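PDB 2ZWS: neutral ceramidase from Pseudomonas aeruginosa, which hydrolyses the N-acyl linkage of ceramides to give sphingosine and free fatty acid, and also catalyses the reverse synthesis. Local coordinates for residues Tyr448-Arg452 against Glu453-Ala457. Residues are numbered along the deposited sequence; the frame is centred on the assembly and turned at random.
With ZN (zinc ion), chain B.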
ATOM      1  N   TYR A 448       6.210   6.577 -12.685  1.00 12.41           N
ATOM      2  CA  TYR A 448       7.575   6.045 -12.515  1.00 14.30           C
ATOM      3  C   TYR A 448       8.673   7.099 -12.642  1.00 13.76           C
ATOM      4  O   TYR A 448       8.482   8.138 -13.281  1.00 14.51           O
ATOM      5  CB  TYR A 448       7.833   4.856 -13.473  1.00 13.66           C
ATOM      6  CG  TYR A 448       7.090   3.591 -13.076  1.00 14.26           C
ATOM      7  CD1 TYR A 448       5.735   3.419 -13.356  1.00 14.63           C
ATOM      8  CD2 TYR A 448       7.753   2.555 -12.430  1.00 14.40           C
ATOM      9  CE1 TYR A 448       5.036   2.239 -12.949  1.00 12.90           C
ATOM     10  CE2 TYR A 448       7.112   1.381 -12.062  1.00 15.13           C
ATOM     11  CZ  TYR A 448       5.740   1.210 -12.299  1.00 13.72           C
ATOM     12  OH  TYR A 448       5.112   0.028 -11.874  1.00 16.25           O
ATOM     13  N   VAL A 449       9.812   6.827 -12.013  1.00 14.20           N
ATOM     14  CA  VAL A 449      10.988   7.675 -12.181  1.00 14.80           C
ATOM     15  C   VAL A 449      12.216   6.825 -12.468  1.00 15.59           C
ATOM     16  O   VAL A 449      12.638   5.989 -11.689  1.00 15.79           O
ATOM     17  CB  VAL A 449      11.247   8.580 -10.964  1.00 15.23           C
ATOM     18  CG1 VAL A 449      12.446   9.477 -11.212  1.00 13.97           C
ATOM     19  CG2 VAL A 449       9.989   9.411 -10.610  1.00 16.43           C
ATOM     20  N   THR A 450      12.791   7.133 -13.610  1.00 15.80           N
ATOM     21  CA  THR A 450      13.898   6.430 -14.177  1.00 16.21           C
ATOM     22  C   THR A 450      15.055   7.463 -14.303  1.00 16.17           C
ATOM     23  O   THR A 450      14.817   8.677 -14.384  1.00 16.32           O
ATOM     24  CB  THR A 450      13.274   5.980 -15.495  1.00 17.76           C
ATOM     25  OG1 THR A 450      13.177   4.571 -15.732  1.00 21.90           O
ATOM     26  CG2 THR A 450      13.100   6.977 -16.503  1.00 12.40           C
ATOM     27  N   THR A 451      16.304   7.011 -14.270  1.00 16.10           N
ATOM     28  CA  THR A 451      17.415   7.945 -14.466  1.00 16.58           C
ATOM     29  C   THR A 451      17.393   8.412 -15.928  1.00 16.73           C
ATOM     30  O   THR A 451      16.747   7.796 -16.763  1.00 16.71           O
ATOM     31  CB  THR A 451      18.765   7.285 -14.207  1.00 16.19           C
ATOM     32  OG1 THR A 451      18.894   6.177 -15.099  1.00 17.13           O
ATOM     33  CG2 THR A 451      18.888   6.782 -12.752  1.00 16.20           C
ATOM     34  N   ARG A 452      18.156   9.458 -16.238  1.00 17.54           N
ATOM     35  CA  ARG A 452      18.293   9.918 -17.638  1.00 18.01           C
ATOM     36  C   ARG A 452      18.669   8.771 -18.600  1.00 18.01           C
ATOM     37  O   ARG A 452      18.082   8.625 -19.693  1.00 18.08           O
ATOM     38  CB  ARG A 452      19.325  11.062 -17.730  1.00 18.14           C
ATOM     39  CG  ARG A 452      19.594  11.578 -19.155  1.00 19.52           C
ATOM     40  CD  ARG A 452      18.385  12.287 -19.706  1.00 20.64           C
ATOM     41  NE  ARG A 452      18.417  12.612 -21.139  1.00 23.41           N
ATOM     42  CZ  ARG A 452      17.914  11.839 -22.097  1.00 23.90           C
ATOM     43  NH1 ARG A 452      17.953  12.242 -23.360  1.00 24.57           N
ATOM     44  NH2 ARG A 452      17.373  10.659 -21.804  1.00 24.49           N
ATOM     45  N   GLU A 453      19.604   7.944 -18.157  1.00 19.07           N
ATOM     46  CA  GLU A 453      20.109   6.827 -18.986  1.00 19.38           C
ATOM     47  C   GLU A 453      19.047   5.741 -19.158  1.00 19.58           C
ATOM     48  O   GLU A 453      18.781   5.277 -20.270  1.00 20.68           O
ATOM     49  CB  GLU A 453      21.394   6.253 -18.390  1.00 20.27           C
ATOM     50  CG  GLU A 453      22.539   7.279 -18.270  1.00 21.68           C
ATOM     51  CD  GLU A 453      22.603   8.057 -16.941  1.00 24.09           C
ATOM     52  OE1 GLU A 453      21.590   8.177 -16.189  1.00 21.38           O
ATOM     53  OE2 GLU A 453      23.711   8.576 -16.636  1.00 29.22           O
ATOM     54  N   GLU A 454      18.387   5.368 -18.061  1.00 18.52           N
ATOM     55  CA  GLU A 454      17.279   4.423 -18.158  1.00 18.34           C
ATOM     56  C   GLU A 454      16.167   4.951 -19.054  1.00 17.97           C
ATOM     57  O   GLU A 454      15.576   4.196 -19.832  1.00 18.86           O
ATOM     58  CB  GLU A 454      16.691   4.140 -16.773  1.00 18.37           C
ATOM     59  CG  GLU A 454      17.573   3.282 -15.897  1.00 18.86           C
ATOM     60  CD  GLU A 454      17.281   3.444 -14.426  1.00 18.76           C
ATOM     61  OE1 GLU A 454      16.314   4.155 -14.073  1.00 17.39           O
ATOM     62  OE2 GLU A 454      18.031   2.869 -13.616  1.00 19.17           O
ATOM     63  N   TYR A 455      15.837   6.235 -18.894  1.00 17.48           N
ATOM     64  CA  TYR A 455      14.760   6.845 -19.662  1.00 18.02           C
ATOM     65  C   TYR A 455      14.984   6.635 -21.144  1.00 19.20           C
ATOM     66  O   TYR A 455      14.034   6.316 -21.868  1.00 19.36           O
ATOM     67  CB  TYR A 455      14.673   8.336 -19.362  1.00 17.20           C
ATOM     68  CG  TYR A 455      13.544   9.044 -20.057  1.00 17.81           C
ATOM     69  CD1 TYR A 455      12.314   9.237 -19.407  1.00 18.10           C
ATOM     70  CD2 TYR A 455      13.708   9.567 -21.355  1.00 16.36           C
ATOM     71  CE1 TYR A 455      11.270   9.901 -20.027  1.00 19.13           C
ATOM     72  CE2 TYR A 455      12.664  10.239 -21.997  1.00 16.59           C
ATOM     73  CZ  TYR A 455      11.440  10.408 -21.307  1.00 17.49           C
ATOM     74  OH  TYR A 455      10.404  11.069 -21.910  1.00 18.52           O
ATOM     75  N   ALA A 456      16.244   6.792 -21.582  1.00 20.31           N
ATOM     76  CA  ALA A 456      16.567   6.700 -23.020  1.00 21.00           C
ATOM     77  C   ALA A 456      16.218   5.337 -23.610  1.00 21.30           C
ATOM     78  O   ALA A 456      15.857   5.245 -24.789  1.00 23.02           O
ATOM     79  CB  ALA A 456      18.034   7.036 -23.282  1.00 21.65           C
ATOM     80  N   ALA A 457      16.307   4.292 -22.792  1.00 21.47           N
ATOM     81  CA  ALA A 457      15.995   2.936 -23.238  1.00 21.17           C
ATOM     82  C   ALA A 457      14.503   2.711 -23.464  1.00 21.45           C
ATOM     83  O   ALA A 457      14.117   1.851 -24.246  1.00 21.82           O
ATOM     84  CB  ALA A 457      16.560   1.915 -22.269  1.00 21.13           C
TER
HETATM   85 ZN    ZN B 647       4.679  -0.458  -9.801  1.00 14.79          ZN
HETATM   86  O   HOH W   1       2.953  -1.355 -10.632  1.00 20.14           O
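Thr-451 and Glu-454 exchange two hydrogen bonds at the start of the short helix 452-457, a textbook capping box with Thr-451 as N-cap. Glu-454 N donates to Thr-451 OG1 at 3.1 Å, while Thr-451 N donates to Glu-454 OE1 at 2.9 Å, from above the carboxylate plane rather than within it. A first torsion of 59° sets the threonine hydroxyl between its own backbone N and carbonyl carbon, where it faces the first turn. Beyond CG the Glu-454 side chain is extended and reaches back past OG1. Thr-413 and Asn-168 hold the two carboxylate oxygens from outside, and Asn-168 also bonds the threonine hydroxyl.

Main-chain bonds continue the turn. Tyr-455 N meets Thr-451 O at 2.8 Å, and Ala-456 N binds Arg-452 O at 3.2 Å.

Side-chain packing adds to this. The apolar part is the methyl CG2 of Thr-450, which lies 3.5 Å from Tyr-455 CB and touches the tyrosine ring at its edge, close to the ring plane. Across the turn, Arg-452 NH2 comes within 3.9 Å of Tyr-455 CD2 in plain van der Waals proximity, the guanidinium and ring planes standing nearly perpendicular, at 83°.

The charged ends are paired outside the turn: Arg-452 NH2 forms a salt bridge with Glu-373, and Glu-453 OE1 one with Arg-419 of helix 414-428.

At the strand end of 448-452, Tyr-448 OH binds the zinc ion at 2.2 Å, alongside His-97, His-204, Glu-411 and a water. The buried carboxylate of Glu-454 probably gains from the helix N-terminus beside it, which would favour its ionised form. The capping box thus places the helix N-cap only three residues after the zinc ligand Tyr-448.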